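Local coordinates for protein SeviL (PDB 6LF2) that binds the saccharides of asialo-GM1 and GM1b as a mussel R-type lectin built on a beta-trefoil, at residues L65-E70 and K101-Y106; Y55-R60 and D80-S85; P90-F95 and S123-L128; S85-P90 and R97-V102. All coordinates share one frame; numbering follows the deposited sequence. Where two conformers were deposited one is given.

Contact 1: L65-E70 and K101-Y106; sequences LQYNGE and KVHKAY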
loop_
_atom_site.group_PDB
_atom_site.type_symbol
_atom_site.label_atom_id
_atom_site.label_comp_id
_atom_site.label_asym_id
_atom_site.label_seq_id
_atom_site.Cartn_x
_atom_site.Cartn_y
_atom_site.Cartn_z
ATOM N N LEU B 65 -16.636 8.843 -4.064
ATOM C CA LEU B 65 -17.102 7.494 -3.764
ATOM C C LEU B 65 -18.381 7.524 -2.930
ATOM O O LEU B 65 -18.442 8.165 -1.876
ATOM C CB LEU B 65 -16.021 6.716 -3.020
ATOM C CG LEU B 65 -16.274 5.208 -2.902
ATOM C CD1 LEU B 65 -16.187 4.545 -4.238
ATOM C CD2 LEU B 65 -15.285 4.561 -1.923
ATOM N N GLN B 66 -19.388 6.797 -3.386
ATOM C CA GLN B 66 -20.732 6.886 -2.843
ATOM C C GLN B 66 -21.301 5.492 -2.643
ATOM O O GLN B 66 -21.028 4.581 -3.424
ATOM C CB GLN B 66 -21.645 7.677 -3.793
ATOM C CG GLN B 66 -23.084 7.845 -3.326
ATOM C CD GLN B 66 -23.942 8.519 -4.380
ATOM O OE1 GLN B 66 -23.777 8.272 -5.582
ATOM N NE2 GLN B 66 -24.854 9.386 -3.943
ATOM N N TYR B 67 -22.113 5.329 -1.600
ATOM C CA TYR B 67 -22.969 4.155 -1.480
ATOM C C TYR B 67 -24.412 4.626 -1.407
ATOM O O TYR B 67 -24.743 5.458 -0.561
ATOM C CB TYR B 67 -22.619 3.328 -0.245
ATOM C CG TYR B 67 -23.409 2.045 -0.169
ATOM C CD1 TYR B 67 -23.404 1.158 -1.225
ATOM C CD2 TYR B 67 -24.152 1.725 0.959
ATOM C CE1 TYR B 67 -24.113 -0.017 -1.175
ATOM C CE2 TYR B 67 -24.866 0.550 1.023
ATOM C CZ TYR B 67 -24.842 -0.314 -0.045
ATOM O OH TYR B 67 -25.547 -1.489 0.012
ATOM N N ASN B 68 -25.261 4.107 -2.294
ATOM C CA ASN B 68 -26.632 4.597 -2.410
ATOM C C ASN B 68 -27.655 3.646 -1.804
ATOM O O ASN B 68 -28.854 3.793 -2.069
ATOM C CB ASN B 68 -26.979 4.875 -3.877
ATOM C CG ASN B 68 -26.975 3.626 -4.732
ATOM O OD1 ASN B 68 -26.960 2.504 -4.228
ATOM N ND2 ASN B 68 -26.991 3.818 -6.049
ATOM N N GLY B 69 -27.211 2.671 -1.011
ATOM C CA GLY B 69 -28.065 1.630 -0.492
ATOM C C GLY B 69 -28.140 0.388 -1.353
ATOM O O GLY B 69 -28.550 -0.668 -0.856
ATOM N N GLU B 70 -27.757 0.477 -2.619
ATOM C CA GLU B 70 -27.788 -0.656 -3.543
ATOM C C GLU B 70 -26.424 -0.979 -4.128
ATOM O O GLU B 70 -26.053 -2.156 -4.202
ATOM C CB GLU B 70 -28.771 -0.389 -4.696
ATOM C CG GLU B 70 -30.189 -0.017 -4.267
ATOM C CD GLU B 70 -31.069 -1.226 -3.988
ATOM O OE1 GLU B 70 -30.596 -2.371 -4.168
ATOM O OE2 GLU B 70 -32.242 -1.028 -3.594
ATOM N N LYS B 101 -21.856 6.784 6.127
ATOM C CA LYS B 101 -22.619 7.473 7.167
ATOM C C LYS B 101 -24.113 7.207 7.041
ATOM O O LYS B 101 -24.777 6.870 8.029
ATOM C CB LYS B 101 -22.362 8.981 7.124
ATOM C CG LYS B 101 -23.212 9.779 8.140
ATOM C CD LYS B 101 -22.917 11.269 8.073
ATOM C CE LYS B 101 -23.506 12.029 9.255
ATOM N NZ LYS B 101 -24.993 11.904 9.341
ATOM N N VAL B 102 -24.662 7.377 5.836
ATOM C CA VAL B 102 -26.111 7.310 5.663
ATOM C C VAL B 102 -26.612 5.894 5.905
ATOM O O VAL B 102 -27.616 5.681 6.596
ATOM C CB VAL B 102 -26.500 7.822 4.262
ATOM C CG1 VAL B 102 -27.946 7.451 3.925
ATOM C CG2 VAL B 102 -26.309 9.335 4.187
ATOM N N HIS B 103 -25.902 4.903 5.380
ATOM C CA HIS B 103 -26.403 3.541 5.366
ATOM C C HIS B 103 -25.738 2.628 6.380
ATOM O O HIS B 103 -26.161 1.477 6.509
ATOM C CB HIS B 103 -26.250 2.943 3.964
ATOM C CG HIS B 103 -27.068 3.654 2.934
ATOM N ND1 HIS B 103 -28.434 3.500 2.841
ATOM C CD2 HIS B 103 -26.724 4.547 1.975
ATOM C CE1 HIS B 103 -28.894 4.260 1.862
ATOM N NE2 HIS B 103 -27.877 4.903 1.318
ATOM N N LYS B 104 -24.725 3.107 7.095
ATOM C CA LYS B 104 -24.013 2.301 8.090
ATOM C C LYS B 104 -23.590 0.951 7.501
ATOM O O LYS B 104 -23.757 -0.112 8.105
ATOM C CB LYS B 104 -24.863 2.131 9.354
ATOM C CG LYS B 104 -25.203 3.459 10.055
ATOM C CD LYS B 104 -23.938 4.204 10.485
ATOM C CE LYS B 104 -24.253 5.425 11.358
ATOM N NZ LYS B 104 -24.960 6.515 10.624
ATOM N N ALA B 105 -23.027 1.005 6.295
ATOM C CA ALA B 105 -22.509 -0.165 5.603
ATOM C C ALA B 105 -21.020 0.030 5.331
ATOM O O ALA B 105 -20.586 1.132 4.980
ATOM C CB ALA B 105 -23.263 -0.416 4.289
ATOM N N TYR B 106 -20.245 -1.044 5.507
ATOM C CA TYR B 106 -18.789 -0.998 5.379
ATOM C C TYR B 106 -18.353 -1.303 3.948
ATOM O O TYR B 106 -18.819 -2.273 3.344
ATOM C CB TYR B 106 -18.136 -2.014 6.322
ATOM C CG TYR B 106 -18.354 -1.773 7.794
ATOM C CD1 TYR B 106 -17.651 -0.784 8.469
ATOM C CD2 TYR B 106 -19.249 -2.558 8.516
ATOM C CE1 TYR B 106 -17.845 -0.565 9.819
ATOM C CE2 TYR B 106 -19.445 -2.350 9.864
ATOM C CZ TYR B 106 -18.736 -1.358 10.512
ATOM O OH TYR B 106 -18.927 -1.140 11.858
HETATM O O HOH W 1 -29.142 6.712 -0.301
#
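Tyr67 and His103 meet in a surface contact of the beta-trefoil, where the end of strand 63-67 and the turn after it touch the loop between strands 96-100 and 106-110. Gly69 lies over one face of the imidazole, its CA 3.7 Å from the centroid of the His103 ring and 13° off the ring normal, a CH-pi contact. Val102 CG1 covers the opposite face, clamping the ring between a glycine and its chain neighbour. The two aromatic side chains cross at about a right angle: Tyr67 CD2 comes 3.9 Å from His103 CB, and Tyr67 CE2 reaches Ala105 CB at 3.8 Å. Water 1 lies in the imidazole plane, 2.7 Å from His103 NE2, and adds a weak bond to Asn68 O. Tyr67 O, at the imidazole edge 3.3 Å from His103 CD2, is buried with no polar partner. An Asx turn, Glu70 N to Asn68 OD1, shapes the bend. Tyr67 and Ala105 both pack on Ala116 of strand 113-117, and Tyr67 touches Asn100 of strand 96-100.

Contact 2: Y55-R60 and D80-S85; sequences YYTIGR and DTTLWS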
loop_
_atom_site.group_PDB
_atom_site.type_symbol
_atom_site.label_atom_id
_atom_site.label_comp_id
_atom_site.label_asym_id
_atom_site.label_seq_id
_atom_site.Cartn_x
_atom_site.Cartn_y
_atom_site.Cartn_z
ATOM N N TYR B 55 -16.146 12.952 9.419
ATOM C CA TYR B 55 -16.430 12.252 8.175
ATOM C C TYR B 55 -15.533 12.756 7.055
ATOM O O TYR B 55 -15.138 13.929 7.019
ATOM C CB TYR B 55 -17.904 12.399 7.755
ATOM C CG TYR B 55 -18.829 11.665 8.687
ATOM C CD1 TYR B 55 -19.074 10.308 8.520
ATOM C CD2 TYR B 55 -19.424 12.314 9.755
ATOM C CE1 TYR B 55 -19.894 9.616 9.389
ATOM C CE2 TYR B 55 -20.255 11.631 10.629
ATOM C CZ TYR B 55 -20.486 10.281 10.434
ATOM O OH TYR B 55 -21.311 9.588 11.292
ATOM N N TYR B 56 -15.246 11.846 6.128
ATOM C CA TYR B 56 -14.296 12.064 5.048
ATOM C C TYR B 56 -14.952 11.700 3.721
ATOM O O TYR B 56 -15.897 10.911 3.675
ATOM C CB TYR B 56 -12.992 11.230 5.293
ATOM C CG TYR B 56 -12.227 11.736 6.493
ATOM C CD1 TYR B 56 -11.301 12.763 6.360
ATOM C CD2 TYR B 56 -12.472 11.236 7.767
ATOM C CE1 TYR B 56 -10.620 13.266 7.454
ATOM C CE2 TYR B 56 -11.786 11.735 8.878
ATOM C CZ TYR B 56 -10.863 12.753 8.712
ATOM O OH TYR B 56 -10.168 13.272 9.792
ATOM N N THR B 57 -14.470 12.308 2.635
ATOM C CA THR B 57 -14.852 11.859 1.304
ATOM C C THR B 57 -13.626 11.307 0.576
ATOM O O THR B 57 -12.473 11.581 0.939
ATOM C CB THR B 57 -15.513 12.983 0.488
ATOM O OG1 THR B 57 -14.664 14.135 0.457
ATOM C CG2 THR B 57 -16.856 13.379 1.106
ATOM N N ILE B 58 -13.904 10.502 -0.447
ATOM C CA ILE B 58 -12.906 9.735 -1.200
ATOM C C ILE B 58 -13.134 10.023 -2.684
ATOM O O ILE B 58 -14.137 9.579 -3.259
ATOM C CB ILE B 58 -13.016 8.232 -0.902
ATOM C CG1 ILE B 58 -12.771 7.981 0.589
ATOM C CG2 ILE B 58 -12.028 7.435 -1.758
ATOM C CD1 ILE B 58 -13.089 6.557 1.047
ATOM N N GLY B 59 -12.214 10.759 -3.306
ATOM C CA GLY B 59 -12.445 11.325 -4.623
ATOM C C GLY B 59 -11.469 10.852 -5.683
ATOM O O GLY B 59 -10.304 10.575 -5.399
ATOM N N ARG B 60 -11.962 10.773 -6.918
ATOM C CA ARG B 60 -11.135 10.600 -8.108
ATOM C C ARG B 60 -11.855 11.242 -9.285
ATOM O O ARG B 60 -13.079 11.151 -9.384
ATOM C CB ARG B 60 -10.858 9.121 -8.422
ATOM C CG ARG B 60 -9.536 8.604 -7.888
ATOM C CD ARG B 60 -9.160 7.270 -8.520
ATOM N NE ARG B 60 -9.069 7.310 -9.983
ATOM C CZ ARG B 60 -8.093 7.903 -10.671
ATOM N NH1 ARG B 60 -7.117 8.541 -10.045
ATOM N NH2 ARG B 60 -8.116 7.872 -11.995
ATOM N N ASP B 80 -24.703 13.531 1.048
ATOM C CA ASP B 80 -24.530 12.919 2.359
ATOM C C ASP B 80 -24.069 11.470 2.230
ATOM O O ASP B 80 -23.316 10.984 3.081
ATOM C CB ASP B 80 -25.816 13.043 3.186
ATOM C CG ASP B 80 -27.035 12.420 2.516
ATOM O OD1 ASP B 80 -26.932 11.863 1.400
ATOM O OD2 ASP B 80 -28.123 12.498 3.134
ATOM N N THR B 81 -24.448 10.793 1.145
ATOM C CA THR B 81 -24.067 9.407 0.903
ATOM C C THR B 81 -22.631 9.242 0.419
ATOM O O THR B 81 -22.209 8.105 0.158
ATOM C CB THR B 81 -25.000 8.789 -0.129
ATOM O OG1 THR B 81 -25.149 9.707 -1.219
ATOM C CG2 THR B 81 -26.363 8.497 0.492
ATOM N N THR B 82 -21.886 10.334 0.272
ATOM C CA THR B 82 -20.460 10.263 -0.016
ATOM C C THR B 82 -19.616 10.438 1.242
ATOM O O THR B 82 -18.384 10.516 1.151
ATOM C CB THR B 82 -20.061 11.317 -1.060
ATOM O OG1 THR B 82 -20.233 12.637 -0.530
ATOM C CG2 THR B 82 -20.858 11.156 -2.340
ATOM N N LEU B 83 -20.243 10.488 2.414
ATOM C CA LEU B 83 -19.515 10.615 3.670
ATOM C C LEU B 83 -19.178 9.237 4.221
ATOM O O LEU B 83 -20.039 8.354 4.271
ATOM C CB LEU B 83 -20.318 11.404 4.707
ATOM C CG LEU B 83 -20.663 12.841 4.335
ATOM C CD1 LEU B 83 -21.540 13.455 5.416
ATOM C CD2 LEU B 83 -19.408 13.654 4.164
ATOM N N TRP B 84 -17.920 9.072 4.641
ATOM C CA TRP B 84 -17.412 7.833 5.215
ATOM C C TRP B 84 -16.666 8.184 6.485
ATOM O O TRP B 84 -15.975 9.203 6.537
ATOM C CB TRP B 84 -16.455 7.108 4.251
ATOM C CG TRP B 84 -17.021 6.837 2.913
ATOM C CD1 TRP B 84 -17.100 7.709 1.863
ATOM C CD2 TRP B 84 -17.608 5.618 2.465
ATOM N NE1 TRP B 84 -17.700 7.103 0.795
ATOM C CE2 TRP B 84 -18.020 5.817 1.132
ATOM C CE3 TRP B 84 -17.829 4.370 3.062
ATOM C CZ2 TRP B 84 -18.637 4.819 0.386
ATOM C CZ3 TRP B 84 -18.430 3.383 2.317
ATOM C CH2 TRP B 84 -18.830 3.611 0.993
ATOM N N SER B 85 -16.798 7.346 7.508
ATOM C CA SER B 85 -15.956 7.472 8.682
ATOM C C SER B 85 -14.929 6.349 8.696
ATOM O O SER B 85 -15.134 5.284 8.104
ATOM C CB SER B 85 -16.777 7.452 9.978
ATOM O OG SER B 85 -17.571 6.284 10.058
HETATM O O HOH W 2 -16.653 10.080 -0.891
#
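Tyr56 and Trp84 form the tight centre of this buried contact through two backbone hydrogen bonds, Tyr56 N to Trp84 O (2.8 Å) and Trp84 N to Tyr56 O (2.9 Å). Beside them, Thr57 CG2 presses to 3.2 Å from Thr82 O. Chi1 of 54° puts Thr57 OG1 between the backbone N and the carbonyl carbon, where it bonds to Gln48 OE1; CG2 is the branch anti to that carbon. Leu83 CD2 lies 4.0 Å from the same Thr57 methyl, and Leu83 CB is equally far from Tyr55 CB. This is a single antiparallel bridge, a hydrogen-bonded pair, tying strand 56-60 to the start of the hairpin 84-88/96-100 within the beta-trefoil. Residues 55-58 and 82-85 run at 124° to each other, and farther along strand 56-60 direct pairing gives way to water: water 2, at the edge of the Trp84 ring and in its plane, accepts from Ile58 N and donates to Thr82 O. There the side chains touch more loosely, Ile58 CD1 standing 4.3 Å from Trp84 CD1, while the indole NE1 is engaged by Leu65 O. On the other flank partly exposed Tyr55 and Ser85 meet, Tyr55 CE1 lying 3.8 Å from Ser85 CB.

Contact 3: P90-F95 and S123-L128; sequences PEDKGF and SEKWIL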
loop_
_atom_site.group_PDB
_atom_site.type_symbol
_atom_site.label_atom_id
_atom_site.label_comp_id
_atom_site.label_asym_id
_atom_site.label_seq_id
_atom_site.Cartn_x
_atom_site.Cartn_y
_atom_site.Cartn_z
ATOM N N PRO B 90 -9.247 -2.818 15.817
ATOM C CA PRO B 90 -8.400 -2.955 17.016
ATOM C C PRO B 90 -7.303 -3.993 16.866
ATOM O O PRO B 90 -6.165 -3.771 17.303
ATOM C CB PRO B 90 -9.402 -3.367 18.108
ATOM C CG PRO B 90 -10.737 -3.029 17.586
ATOM C CD PRO B 90 -10.673 -3.056 16.090
ATOM N N GLU B 91 -7.619 -5.125 16.246
ATOM C CA GLU B 91 -6.685 -6.238 16.157
ATOM C C GLU B 91 -5.648 -6.077 15.053
ATOM O O GLU B 91 -4.684 -6.852 15.025
ATOM C CB GLU B 91 -7.464 -7.549 15.960
ATOM C CG GLU B 91 -8.185 -7.703 14.615
ATOM C CD GLU B 91 -9.606 -7.160 14.592
ATOM O OE1 GLU B 91 -9.956 -6.306 15.441
ATOM O OE2 GLU B 91 -10.386 -7.584 13.703
ATOM N N ASP B 92 -5.797 -5.094 14.164
ATOM C CA ASP B 92 -4.885 -4.904 13.025
ATOM C C ASP B 92 -4.485 -3.434 12.962
ATOM O O ASP B 92 -5.092 -2.653 12.222
ATOM C CB ASP B 92 -5.530 -5.346 11.711
ATOM C CG ASP B 92 -5.855 -6.823 11.686
ATOM O OD1 ASP B 92 -5.021 -7.641 12.142
ATOM O OD2 ASP B 92 -6.956 -7.157 11.211
ATOM N N LYS B 93 -3.445 -3.077 13.712
ATOM C CA LYS B 93 -2.972 -1.702 13.721
ATOM C C LYS B 93 -2.642 -1.246 12.304
ATOM O O LYS B 93 -2.037 -1.982 11.518
ATOM C CB LYS B 93 -1.751 -1.578 14.626
ATOM C CG LYS B 93 -2.083 -1.718 16.102
ATOM C CD LYS B 93 -2.929 -0.538 16.574
ATOM C CE LYS B 93 -3.259 -0.613 18.065
ATOM N NZ LYS B 93 -4.408 -1.519 18.352
ATOM N N GLY B 94 -3.075 -0.031 11.974
ATOM C CA GLY B 94 -2.858 0.532 10.662
ATOM C C GLY B 94 -4.007 0.348 9.699
ATOM O O GLY B 94 -4.020 1.000 8.645
ATOM N N PHE B 95 -4.976 -0.502 10.030
ATOM C CA PHE B 95 -6.101 -0.770 9.147
ATOM C C PHE B 95 -7.380 -0.130 9.673
ATOM O O PHE B 95 -7.551 0.074 10.878
ATOM C CB PHE B 95 -6.303 -2.276 8.963
ATOM C CG PHE B 95 -5.223 -2.915 8.131
ATOM C CD1 PHE B 95 -4.037 -3.318 8.714
ATOM C CD2 PHE B 95 -5.380 -3.069 6.761
ATOM C CE1 PHE B 95 -3.037 -3.890 7.954
ATOM C CE2 PHE B 95 -4.371 -3.640 5.995
ATOM C CZ PHE B 95 -3.203 -4.050 6.598
ATOM N N SER B 123 -12.907 -8.947 4.881
ATOM C CA SER B 123 -12.545 -8.235 3.660
ATOM C C SER B 123 -12.948 -6.755 3.677
ATOM O O SER B 123 -12.904 -6.099 2.629
ATOM C CB SER B 123 -13.174 -8.934 2.460
ATOM O OG SER B 123 -14.512 -9.265 2.764
ATOM N N GLU B 124 -13.322 -6.215 4.833
ATOM C CA GLU B 124 -13.622 -4.800 4.991
ATOM C C GLU B 124 -12.459 -4.001 5.549
ATOM O O GLU B 124 -12.639 -2.819 5.883
ATOM C CB GLU B 124 -14.832 -4.619 5.917
ATOM C CG GLU B 124 -16.100 -5.220 5.353
ATOM C CD GLU B 124 -17.170 -5.415 6.398
ATOM O OE1 GLU B 124 -16.864 -5.302 7.604
ATOM O OE2 GLU B 124 -18.329 -5.674 5.998
ATOM N N LYS B 125 -11.279 -4.618 5.711
ATOM C CA LYS B 125 -10.147 -3.959 6.357
ATOM C C LYS B 125 -9.247 -3.353 5.289
ATOM O O LYS B 125 -8.767 -4.068 4.404
ATOM C CB LYS B 125 -9.374 -4.951 7.225
ATOM C CG LYS B 125 -10.213 -5.563 8.336
ATOM C CD LYS B 125 -9.452 -6.629 9.097
ATOM C CE LYS B 125 -10.305 -7.184 10.222
ATOM N NZ LYS B 125 -9.549 -8.185 11.048
ATOM N N TRP B 126 -9.054 -2.036 5.357
ATOM C CA TRP B 126 -8.284 -1.291 4.369
ATOM C C TRP B 126 -7.137 -0.538 5.021
ATOM O O TRP B 126 -7.241 -0.054 6.154
ATOM C CB TRP B 126 -9.148 -0.268 3.620
ATOM C CG TRP B 126 -10.376 -0.837 2.989
ATOM C CD1 TRP B 126 -11.606 -0.975 3.577
ATOM C CD2 TRP B 126 -10.518 -1.317 1.646
ATOM N NE1 TRP B 126 -12.489 -1.529 2.693
ATOM C CE2 TRP B 126 -11.855 -1.747 1.498
ATOM C CE3 TRP B 126 -9.645 -1.428 0.551
ATOM C CZ2 TRP B 126 -12.339 -2.284 0.305
ATOM C CZ3 TRP B 126 -10.122 -1.963 -0.629
ATOM C CH2 TRP B 126 -11.465 -2.378 -0.748
ATOM N N ILE B 127 -6.048 -0.407 4.271
ATOM C CA ILE B 127 -4.958 0.479 4.633
ATOM C C ILE B 127 -4.883 1.554 3.554
ATOM O O ILE B 127 -4.859 1.247 2.356
ATOM C CB ILE B 127 -3.639 -0.299 4.803
ATOM C CG1 ILE B 127 -2.503 0.640 5.232
ATOM C CG2 ILE B 127 -3.306 -1.092 3.543
ATOM C CD1 ILE B 127 -1.327 -0.096 5.873
ATOM N N LEU B 128 -4.936 2.810 3.981
ATOM C CA LEU B 128 -4.936 3.960 3.087
ATOM C C LEU B 128 -3.572 4.612 3.241
ATOM O O LEU B 128 -3.304 5.259 4.254
ATOM C CB LEU B 128 -6.055 4.937 3.440
ATOM C CG LEU B 128 -7.494 4.424 3.342
ATOM C CD1 LEU B 128 -7.914 3.744 4.633
ATOM C CD2 LEU B 128 -8.412 5.598 3.038
HETATM O O HOH W 3 -4.751 3.111 6.928
#
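Phe95 and Ile127 mark the closest approach of the two backbones, with their CA atoms 4.8 Å apart, where the connection of the hairpin 84-88/96-100 reaches the last strand of the beta-trefoil. A type II beta turn from Asp92 to Phe95 shapes that connection, with Gly94 taking the positive phi (95°) at its third position. Phe95 CA then makes a CA-H...O contact of 3.3 Å with Trp126 O. Beyond it water 3 bridges the two backbones, donating to Gly94 O and accepting from Leu128 N. Among the side chains, the Phe95 ring crosses Ile127 obliquely: CE2 of Phe95 comes 3.6 Å from Ile127 CB, and Phe95 CD2 rests 3.5 Å from Trp126 C. Tyr13 of the second subunit packs on both Phe95 and Ile127, bringing this apolar patch to the dimer contact. At the other end Lys125, extended beyond CG, crosses Glu91 and Asp92 at about a right angle and carries its ammonium into a salt-bridge network that Glu122 completes. Lys125 NZ meets Glu91 OE2 at 2.8 Å on the anti side, 30° out of the carboxylate plane, whereas Asp92 OD2, also 2.8 Å from NZ, is approached nearly along its CG-OD2 bond.

Contact 4: S85-P90 and R97-V102; sequences SLEEVP and RLLNKV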
loop_
_atom_site.group_PDB
_atom_site.type_symbol
_atom_site.label_atom_id
_atom_site.label_comp_id
_atom_site.label_asym_id
_atom_site.label_seq_id
_atom_site.Cartn_x
_atom_site.Cartn_y
_atom_site.Cartn_z
ATOM N N SER B 85 -16.798 7.346 7.508
ATOM C CA SER B 85 -15.956 7.472 8.682
ATOM C C SER B 85 -14.929 6.349 8.696
ATOM O O SER B 85 -15.134 5.284 8.104
ATOM C CB SER B 85 -16.777 7.452 9.978
ATOM O OG SER B 85 -17.571 6.284 10.058
ATOM N N LEU B 86 -13.804 6.626 9.345
ATOM C CA LEU B 86 -12.756 5.631 9.516
ATOM C C LEU B 86 -12.943 4.951 10.868
ATOM O O LEU B 86 -12.928 5.607 11.914
ATOM C CB LEU B 86 -11.374 6.272 9.399
ATOM C CG LEU B 86 -10.798 6.382 7.982
ATOM C CD1 LEU B 86 -11.669 7.231 7.060
ATOM C CD2 LEU B 86 -9.391 6.950 8.045
ATOM N N GLU B 87 -13.130 3.637 10.838
ATOM C CA GLU B 87 -13.321 2.842 12.048
ATOM C C GLU B 87 -12.085 1.971 12.231
ATOM O O GLU B 87 -11.866 1.032 11.463
ATOM C CB GLU B 87 -14.581 1.994 11.948
ATOM C CG GLU B 87 -14.867 1.155 13.191
ATOM C CD GLU B 87 -16.095 0.267 13.030
ATOM O OE1 GLU B 87 -17.233 0.800 13.005
ATOM O OE2 GLU B 87 -15.919 -0.968 12.911
ATOM N N GLU B 88 -11.276 2.287 13.235
ATOM C CA GLU B 88 -10.026 1.564 13.391
ATOM C C GLU B 88 -10.315 0.107 13.729
ATOM O O GLU B 88 -11.299 -0.216 14.402
ATOM C CB GLU B 88 -9.144 2.218 14.454
ATOM C CG GLU B 88 -9.582 2.014 15.879
ATOM C CD GLU B 88 -8.655 2.718 16.850
ATOM O OE1 GLU B 88 -7.829 3.534 16.382
ATOM O OE2 GLU B 88 -8.749 2.451 18.070
ATOM N N VAL B 89 -9.486 -0.778 13.184
ATOM C CA VAL B 89 -9.579 -2.211 13.443
ATOM C C VAL B 89 -8.686 -2.508 14.645
ATOM O O VAL B 89 -7.455 -2.455 14.508
ATOM C CB VAL B 89 -9.144 -3.020 12.215
ATOM C CG1 VAL B 89 -9.126 -4.500 12.510
ATOM C CG2 VAL B 89 -10.049 -2.714 11.028
ATOM N N PRO B 90 -9.247 -2.818 15.817
ATOM C CA PRO B 90 -8.400 -2.955 17.016
ATOM C C PRO B 90 -7.303 -3.993 16.866
ATOM O O PRO B 90 -6.165 -3.771 17.303
ATOM C CB PRO B 90 -9.402 -3.367 18.108
ATOM C CG PRO B 90 -10.737 -3.029 17.586
ATOM C CD PRO B 90 -10.673 -3.056 16.090
ATOM N N ARG B 97 -11.833 0.079 8.867
ATOM C CA ARG B 97 -13.045 -0.102 8.084
ATOM C C ARG B 97 -13.547 1.274 7.658
ATOM O O ARG B 97 -13.308 2.277 8.335
ATOM C CB ARG B 97 -14.119 -0.851 8.879
ATOM C CG ARG B 97 -13.815 -2.322 9.067
ATOM C CD ARG B 97 -14.997 -3.076 9.673
ATOM N NE ARG B 97 -14.783 -4.520 9.665
ATOM C CZ ARG B 97 -14.078 -5.173 10.586
ATOM N NH1 ARG B 97 -13.511 -4.511 11.586
ATOM N NH2 ARG B 97 -13.936 -6.487 10.503
ATOM N N LEU B 98 -14.177 1.321 6.498
ATOM C CA LEU B 98 -14.729 2.558 5.951
ATOM C C LEU B 98 -16.244 2.430 6.006
ATOM O O LEU B 98 -16.826 1.632 5.266
ATOM C CB LEU B 98 -14.239 2.787 4.520
ATOM C CG LEU B 98 -12.726 3.000 4.421
ATOM C CD1 LEU B 98 -12.253 2.964 2.977
ATOM C CD2 LEU B 98 -12.411 4.323 5.029
ATOM N N LEU B 99 -16.869 3.213 6.885
ATOM C CA LEU B 99 -18.279 3.063 7.228
ATOM C C LEU B 99 -19.090 4.189 6.590
ATOM O O LEU B 99 -18.871 5.366 6.895
ATOM C CB LEU B 99 -18.452 3.060 8.746
ATOM C CG LEU B 99 -19.880 2.985 9.287
ATOM C CD1 LEU B 99 -20.524 1.673 8.855
ATOM C CD2 LEU B 99 -19.855 3.115 10.805
ATOM N N ASN B 100 -20.012 3.823 5.710
ATOM C CA ASN B 100 -20.869 4.812 5.066
ATOM C C ASN B 100 -21.822 5.444 6.082
ATOM O O ASN B 100 -22.528 4.732 6.805
ATOM C CB ASN B 100 -21.647 4.148 3.939
ATOM C CG ASN B 100 -22.445 5.142 3.129
ATOM O OD1 ASN B 100 -23.665 5.213 3.259
ATOM N ND2 ASN B 100 -21.763 5.917 2.286
ATOM N N LYS B 101 -21.856 6.784 6.127
ATOM C CA LYS B 101 -22.619 7.473 7.167
ATOM C C LYS B 101 -24.113 7.207 7.041
ATOM O O LYS B 101 -24.777 6.870 8.029
ATOM C CB LYS B 101 -22.362 8.981 7.124
ATOM C CG LYS B 101 -23.212 9.779 8.140
ATOM C CD LYS B 101 -22.917 11.269 8.073
ATOM C CE LYS B 101 -23.506 12.029 9.255
ATOM N NZ LYS B 101 -24.993 11.904 9.341
ATOM N N VAL B 102 -24.662 7.377 5.836
ATOM C CA VAL B 102 -26.111 7.310 5.663
ATOM C C VAL B 102 -26.612 5.894 5.905
ATOM O O VAL B 102 -27.616 5.681 6.596
ATOM C CB VAL B 102 -26.500 7.822 4.262
ATOM C CG1 VAL B 102 -27.946 7.451 3.925
ATOM C CG2 VAL B 102 -26.309 9.335 4.187
HETATM O O HOH W 4 -13.478 -1.846 12.433
#
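The Arg97 guanidinium and Glu87 carboxylate lie near each other at one end of the antiparallel beta hairpin 84-88/96-100, planes 52° apart and chains crossing at a slant. Glu87 OE2 and Arg97 NH1 are 4.5 Å apart, beyond a salt bridge, and water 4 mediates: it sits in plane at the guanidinium edge, accepts from NH1 and donates to OE2. Val89 CG2 comes obliquely to the same group, 3.9 Å from Arg97 NH1. Neighbours fix the other polar ends: Arg97 NE by a salt bridge to Glu124, NH2 by Thr121 O, Glu87 OE1 by the Tyr106 hydroxyl. Along the strands, two hydrogen-bonded pairs, Ser85 with Leu99 and Glu87 with Arg97, flank the non-hydrogen-bonded pair Leu86 with Leu98. The bond from Glu87 N to Arg97 O is nearly straight, 2.9 Å long with 175° at the hydrogen. Ser85, Glu87, Arg97 and Leu99 share one face of the two-stranded sheet. There Leu99 CD2 lies 4.1 Å from Glu87 OE1, and Leu99 CB rests 3.6 Å from Ser85 OG.

Strand 84-88 is the common thread: contact 2 ties its start to strand 56-60, and contact 4, 11 Å away between centres, pairs it with strand 96-100. The loop leaving that second strand supplies contact 1, joined to contact 4 by a probable backbone hydrogen bond, Asn100 N to Ala105 O (2.8 Å). Contacts 1 and 2 share another probable one, Leu65 N to Ile58 O at 2.7 Å. Contact 3 closes the hairpin's far end, its centre 10 Å from contact 4's, Lys125 CE packing 3.7 Å from Val89 CG1. The glycan lies outside these interfaces, its N-acetylgalactosamine about 12 Å from the Trp126 side chain; Arg60, in segment 55-60 but not itself in contact 2, touches pocket residue Asp42.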